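Local atomic coordinates of superoxide dismutase (Chaetomium thermophilum, PDB entry 4BR6), a protein that probably converts superoxide into hydrogen peroxide and dioxygen at a bound manganese ion, protecting cells against oxygen radicals. Residues W128-D134 and Q152-G158; A95-A99 and V190-F194. All blocks are in the same frame, centred on the assembly; numbering follows the deposited sequence.

Contact 1: residues W128-D134 and Q152-G158; sequences WLAKDKD and QLVPLMG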
loop_
_atom_site.group_PDB
_atom_site.type_symbol
_atom_site.label_atom_id
_atom_site.label_comp_id
_atom_site.label_asym_id
_atom_site.label_seq_id
_atom_site.Cartn_x
_atom_site.Cartn_y
_atom_site.Cartn_z
ATOM N N TRP B 128 12.313 2.296 -13.397
ATOM C CA TRP B 128 12.213 3.055 -14.630
ATOM C C TRP B 128 13.130 4.251 -14.589
ATOM O O TRP B 128 13.278 4.882 -13.548
ATOM C CB TRP B 128 10.799 3.582 -14.819
ATOM C CG TRP B 128 9.763 2.504 -14.940
ATOM C CD1 TRP B 128 9.121 1.863 -13.932
ATOM C CD2 TRP B 128 9.264 1.943 -16.157
ATOM N NE1 TRP B 128 8.243 0.935 -14.441
ATOM C CE2 TRP B 128 8.317 0.964 -15.805
ATOM C CE3 TRP B 128 9.531 2.172 -17.508
ATOM C CZ2 TRP B 128 7.637 0.219 -16.752
ATOM C CZ3 TRP B 128 8.851 1.431 -18.450
ATOM C CH2 TRP B 128 7.917 0.467 -18.068
ATOM N N LEU B 129 13.751 4.545 -15.728
ATOM C CA LEU B 129 14.223 5.883 -16.027
ATOM C C LEU B 129 13.003 6.639 -16.550
ATOM O O LEU B 129 12.368 6.206 -17.514
ATOM C CB LEU B 129 15.301 5.843 -17.112
ATOM C CG LEU B 129 15.735 7.185 -17.711
ATOM C CD1 LEU B 129 16.297 8.108 -16.638
ATOM C CD2 LEU B 129 16.750 6.949 -18.815
ATOM N N ALA B 130 12.646 7.754 -15.926
ATOM C CA ALA B 130 11.468 8.500 -16.353
ATOM C C ALA B 130 11.794 9.974 -16.526
ATOM O O ALA B 130 12.765 10.466 -15.962
ATOM C CB ALA B 130 10.329 8.320 -15.378
ATOM N N LYS B 131 10.952 10.669 -17.284
ATOM C CA LYS B 131 11.171 12.076 -17.607
ATOM C C LYS B 131 9.998 12.957 -17.184
ATOM O O LYS B 131 8.853 12.721 -17.590
ATOM C CB LYS B 131 11.383 12.231 -19.108
ATOM C CG LYS B 131 11.740 13.639 -19.539
ATOM C CD LYS B 131 11.970 13.707 -21.043
ATOM C CE LYS B 131 12.476 15.066 -21.477
ATOM N NZ LYS B 131 12.547 15.193 -22.961
ATOM N N ASP B 132 10.289 13.981 -16.385
ATOM C CA ASP B 132 9.259 14.925 -15.944
ATOM C C ASP B 132 8.670 15.642 -17.147
ATOM O O ASP B 132 9.401 16.176 -17.977
ATOM C CB ASP B 132 9.835 15.947 -14.960
ATOM C CG ASP B 132 8.781 16.891 -14.416
ATOM O OD1 ASP B 132 8.369 17.808 -15.148
ATOM O OD2 ASP B 132 8.353 16.708 -13.264
ATOM N N LYS B 133 7.344 15.658 -17.231
ATOM C CA LYS B 133 6.656 16.098 -18.439
ATOM C C LYS B 133 6.791 17.590 -18.711
ATOM O O LYS B 133 6.543 18.042 -19.831
ATOM C CB LYS B 133 5.173 15.691 -18.398
ATOM C CG LYS B 133 4.318 16.414 -17.360
ATOM C CD LYS B 133 2.843 16.079 -17.554
ATOM C CE LYS B 133 1.939 16.661 -16.479
ATOM N NZ LYS B 133 1.948 18.142 -16.432
ATOM N N ASP B 134 7.213 18.343 -17.697
ATOM C CA ASP B 134 7.244 19.797 -17.777
ATOM C C ASP B 134 8.674 20.314 -17.890
ATOM O O ASP B 134 8.966 21.156 -18.740
ATOM C CB ASP B 134 6.549 20.426 -16.562
ATOM C CG ASP B 134 5.030 20.286 -16.613
ATOM O OD1 ASP B 134 4.426 20.668 -17.634
ATOM O OD2 ASP B 134 4.433 19.786 -15.638
ATOM N N GLN B 152 2.727 12.992 -13.972
ATOM C CA GLN B 152 3.816 13.959 -14.083
ATOM C C GLN B 152 5.053 13.379 -14.756
ATOM O O GLN B 152 5.923 14.122 -15.221
ATOM C CB GLN B 152 4.204 14.454 -12.681
ATOM C CG GLN B 152 5.058 15.709 -12.651
ATOM C CD GLN B 152 4.333 16.910 -13.197
ATOM O OE1 GLN B 152 3.108 16.938 -13.236
ATOM N NE2 GLN B 152 5.083 17.916 -13.616
ATOM N N LEU B 153 5.141 12.051 -14.776
ATOM C CA LEU B 153 6.322 11.360 -15.267
ATOM C C LEU B 153 6.007 10.452 -16.443
ATOM O O LEU B 153 4.967 9.794 -16.480
ATOM C CB LEU B 153 6.943 10.526 -14.157
ATOM C CG LEU B 153 7.533 11.300 -12.986
ATOM C CD1 LEU B 153 8.184 10.293 -12.068
ATOM C CD2 LEU B 153 8.517 12.347 -13.462
ATOM N N VAL B 154 6.937 10.416 -17.390
ATOM C CA VAL B 154 6.782 9.637 -18.609
ATOM C C VAL B 154 7.870 8.568 -18.603
ATOM O O VAL B 154 9.046 8.885 -18.427
ATOM C CB VAL B 154 6.916 10.529 -19.871
ATOM C CG1 VAL B 154 6.508 9.745 -21.114
ATOM C CG2 VAL B 154 6.073 11.814 -19.735
ATOM N N PRO B 155 7.492 7.297 -18.766
ATOM C CA PRO B 155 8.552 6.284 -18.696
ATOM C C PRO B 155 9.393 6.240 -19.983
ATOM O O PRO B 155 8.830 6.391 -21.066
ATOM C CB PRO B 155 7.769 4.982 -18.491
ATOM C CG PRO B 155 6.413 5.251 -19.103
ATOM C CD PRO B 155 6.148 6.702 -18.890
ATOM N N LEU B 156 10.702 6.029 -19.863
ATOM C CA LEU B 156 11.591 6.013 -21.021
ATOM C C LEU B 156 12.315 4.671 -21.151
ATOM O O LEU B 156 12.631 4.222 -22.244
ATOM C CB LEU B 156 12.632 7.126 -20.910
ATOM C CG LEU B 156 12.164 8.575 -20.881
ATOM C CD1 LEU B 156 13.385 9.479 -20.999
ATOM C CD2 LEU B 156 11.130 8.900 -21.971
ATOM N N MET B 157 12.623 4.052 -20.023
ATOM C CA MET B 157 13.374 2.808 -20.034
ATOM C C MET B 157 13.046 2.047 -18.761
ATOM O O MET B 157 13.279 2.552 -17.674
ATOM C CB MET B 157 14.872 3.111 -20.113
ATOM C CG MET B 157 15.741 1.915 -20.449
ATOM S SD MET B 157 15.836 0.702 -19.119
ATOM C CE MET B 157 16.977 1.510 -17.979
ATOM N N GLY B 158 12.498 0.845 -18.905
ATOM C CA GLY B 158 12.122 0.033 -17.764
ATOM C C GLY B 158 12.906 -1.260 -17.662
ATOM O O GLY B 158 13.320 -1.825 -18.673
HETATM O O HOH W 1 2.070 19.601 -14.048
#

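Contact 2: residues A95-A99 and V190-F194; sequences ALKKA and VAQRF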
loop_
_atom_site.group_PDB
_atom_site.type_symbol
_atom_site.label_atom_id
_atom_site.label_comp_id
_atom_site.label_asym_id
_atom_site.label_seq_id
_atom_site.Cartn_x
_atom_site.Cartn_y
_atom_site.Cartn_z
ATOM N N ALA B 95 21.302 13.874 -27.488
ATOM C CA ALA B 95 20.598 14.660 -26.478
ATOM C C ALA B 95 20.314 13.843 -25.241
ATOM O O ALA B 95 20.234 14.384 -24.140
ATOM C CB ALA B 95 19.283 15.200 -27.037
ATOM N N LEU B 96 20.139 12.543 -25.429
ATOM C CA LEU B 96 19.833 11.661 -24.322
ATOM C C LEU B 96 21.039 11.589 -23.398
ATOM O O LEU B 96 20.910 11.843 -22.196
ATOM C CB LEU B 96 19.437 10.277 -24.825
ATOM C CG LEU B 96 19.040 9.233 -23.774
ATOM C CD1 LEU B 96 18.082 9.782 -22.726
ATOM C CD2 LEU B 96 18.408 8.080 -24.503
ATOM N N LYS B 97 22.204 11.273 -23.973
ATOM C CA LYS B 97 23.456 11.167 -23.219
ATOM C C LYS B 97 23.729 12.419 -22.391
ATOM O O LYS B 97 24.162 12.324 -21.235
ATOM C CB LYS B 97 24.637 10.891 -24.155
ATOM C CG LYS B 97 26.015 11.024 -23.487
ATOM C CD LYS B 97 27.056 10.130 -24.171
ATOM C CE LYS B 97 28.412 10.120 -23.459
ATOM N NZ LYS B 97 29.173 11.388 -23.649
ATOM N N LYS B 98 23.477 13.585 -22.984
ATOM C CA LYS B 98 23.690 14.847 -22.296
ATOM C C LYS B 98 22.682 15.030 -21.170
ATOM O O LYS B 98 22.987 15.655 -20.152
ATOM C CB LYS B 98 23.616 16.028 -23.270
ATOM C CG LYS B 98 24.853 16.188 -24.147
ATOM C CD LYS B 98 25.363 17.640 -24.197
ATOM C CE LYS B 98 26.053 18.063 -22.891
ATOM N NZ LYS B 98 26.742 19.392 -22.971
ATOM N N ALA B 99 21.478 14.495 -21.356
ATOM C CA ALA B 99 20.433 14.588 -20.335
ATOM C C ALA B 99 20.743 13.643 -19.184
ATOM O O ALA B 99 20.568 13.996 -18.013
ATOM C CB ALA B 99 19.068 14.261 -20.921
ATOM N N VAL B 190 14.767 4.253 -26.358
ATOM C CA VAL B 190 14.726 5.205 -25.247
ATOM C C VAL B 190 14.841 6.638 -25.743
ATOM O O VAL B 190 14.140 7.516 -25.269
ATOM C CB VAL B 190 15.869 4.941 -24.243
ATOM C CG1 VAL B 190 15.831 5.948 -23.086
ATOM C CG2 VAL B 190 15.797 3.509 -23.744
ATOM N N ALA B 191 15.730 6.867 -26.700
ATOM C CA ALA B 191 15.961 8.209 -27.218
ATOM C C ALA B 191 14.777 8.700 -28.037
ATOM O O ALA B 191 14.527 9.905 -28.116
ATOM C CB ALA B 191 17.228 8.228 -28.054
ATOM N N GLN B 192 14.060 7.775 -28.663
ATOM C CA GLN B 192 12.822 8.113 -29.355
ATOM C C GLN B 192 11.799 8.612 -28.353
ATOM O O GLN B 192 11.204 9.665 -28.543
ATOM C CB GLN B 192 12.275 6.904 -30.114
ATOM C CG GLN B 192 12.805 6.772 -31.532
ATOM C CD GLN B 192 13.018 5.340 -31.965
ATOM O OE1 GLN B 192 12.215 4.451 -31.669
ATOM N NE2 GLN B 192 14.118 5.104 -32.673
ATOM N N ARG B 193 11.608 7.858 -27.276
ATOM C CA ARG B 193 10.686 8.252 -26.217
ATOM C C ARG B 193 11.101 9.592 -25.625
ATOM O O ARG B 193 10.261 10.454 -25.362
ATOM C CB ARG B 193 10.674 7.196 -25.116
ATOM C CG ARG B 193 10.191 5.854 -25.586
ATOM C CD ARG B 193 10.443 4.799 -24.539
ATOM N NE ARG B 193 9.833 3.524 -24.890
ATOM C CZ ARG B 193 10.053 2.385 -24.241
ATOM N NH1 ARG B 193 10.875 2.351 -23.203
ATOM N NH2 ARG B 193 9.448 1.275 -24.634
ATOM N N PHE B 194 12.407 9.747 -25.424
ATOM C CA PHE B 194 12.972 10.969 -24.863
ATOM C C PHE B 194 12.609 12.188 -25.703
ATOM O O PHE B 194 12.414 13.280 -25.170
ATOM C CB PHE B 194 14.496 10.862 -24.774
ATOM C CG PHE B 194 15.166 12.099 -24.228
ATOM C CD1 PHE B 194 15.210 12.341 -22.866
ATOM C CD2 PHE B 194 15.766 13.016 -25.078
ATOM C CE1 PHE B 194 15.830 13.455 -22.370
ATOM C CE2 PHE B 194 16.383 14.144 -24.567
ATOM C CZ PHE B 194 16.413 14.356 -23.213
#

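Contact 1: residues W128-D134 and Q152-G158
L129 and M157 sit opposite each other at a classic beta bulge in the antiparallel sheet of the C-terminal domain, where strand 125-132 runs in the middle and strand 153-160 along one edge. The carbonyl O of L129 takes two donors from the other strand: L156 N at 2.9 Å, and M157 N at 3.3 Å in a weak bond. L129 N returns a bond to M157 O. The extra residue, L156, shifts the pairing by one, so A130 lies opposite P155 and K131 opposite V154. The last two form a hydrogen-bonded pair, K131 N reaching V154 O at 2.8 Å.

W128, A130, P155 and L153 line one face of the sheet. There the indole of W128 extends over the neighbouring strand, with G158 CA 3.8 Å from the centroid of its six-membered ring, a CH-pi contact. G158 has no side chain to block this approach. P155 CB meets W128 CE3 at 3.5 Å, and L76 of helix 61-79 packs on both residues. This is the sheet end that leads to the manganese: the W128 side chain lies about 10 Å from the ion, and strand 153-160 ends at the metal ligand D160.

Beyond a last backbone bond, K133 N to Q152 O, a polar cluster takes over. Q152 bends at chi2 (65°), which swings its amide across D134, and NE2 donates to D134 OD2 at 2.8 Å. The same carboxylate oxygen receives K133 NZ in a salt bridge, NZ on its syn side and NE2 on its anti side, both somewhat out of the carboxylate plane. A water bridges K133 NZ, D134 OD2 and Q152 OE1. Within 128-134, D132 OD1 accepts from D134 N in an Asx turn. Q113 of the second subunit packs on D134 and Q152.

Contact 2: residues A95-A99 and V190-F194
L96 and F194 carry this helix-to-helix contact, in which segments 95-99 and 190-194, on helix 94-104 and helix 187-195, cross at 82° with their axes 10.2 Å apart at the closest. That spacing is bridged by apolar side chains. L96 holds its CG away from the backbone N (chi1 -178°), which sends its two methyls toward the other helix, and they divide the work. CD2 lodges between V190 and A191, 3.6 Å from V190 CG1 and 3.7 Å from A191 CB. CD1 instead lies over a face of the F194 ring, 4.3 Å from the centroid in a CH-pi contact.

The far end of the phenyl ring reaches back to the first helix, where A99 CB is 3.5 Å from F194 CZ. One turn earlier A95 CB touches F194 CE2 at 4.0 Å. The small alanines let the ring come close to the backbone of helix 94-104.

Packing is thus close around L96 and V190 and where A99 meets the F194 ring, while the solvent side is looser: A95 is exposed at the margin, and exposed K98 and Q192 lie on that side.

Helix 187-195 also meets the sheet, V190 and F194 packing on L156 of strand 153-160, and R193 forms a salt bridge with E79 at the end of helix 61-79.

How the contacts relate
Both contacts belong to the C-terminal domain, with their centres about 11 Å apart. Along the chain, 95-99 comes first, then the two strand segments 128-134 and 152-158, and finally 190-194, so contact 1 lies wholly between the halves of contact 2. Helix 187-195 joins them: it packs against the sheet and, roughly at right angles to that, against helix 94-104, with V190 and F194 touching both. R193 NH1 probably bonds L156 O (2.7 Å), K131 NZ probably bonds F194 O (2.9 Å), and V190 CG2 packs on M157 CG. The helix thereby ties the sheet to helix 94-104, with contact 1 reaching toward the manganese and contact 2 away from the metal site.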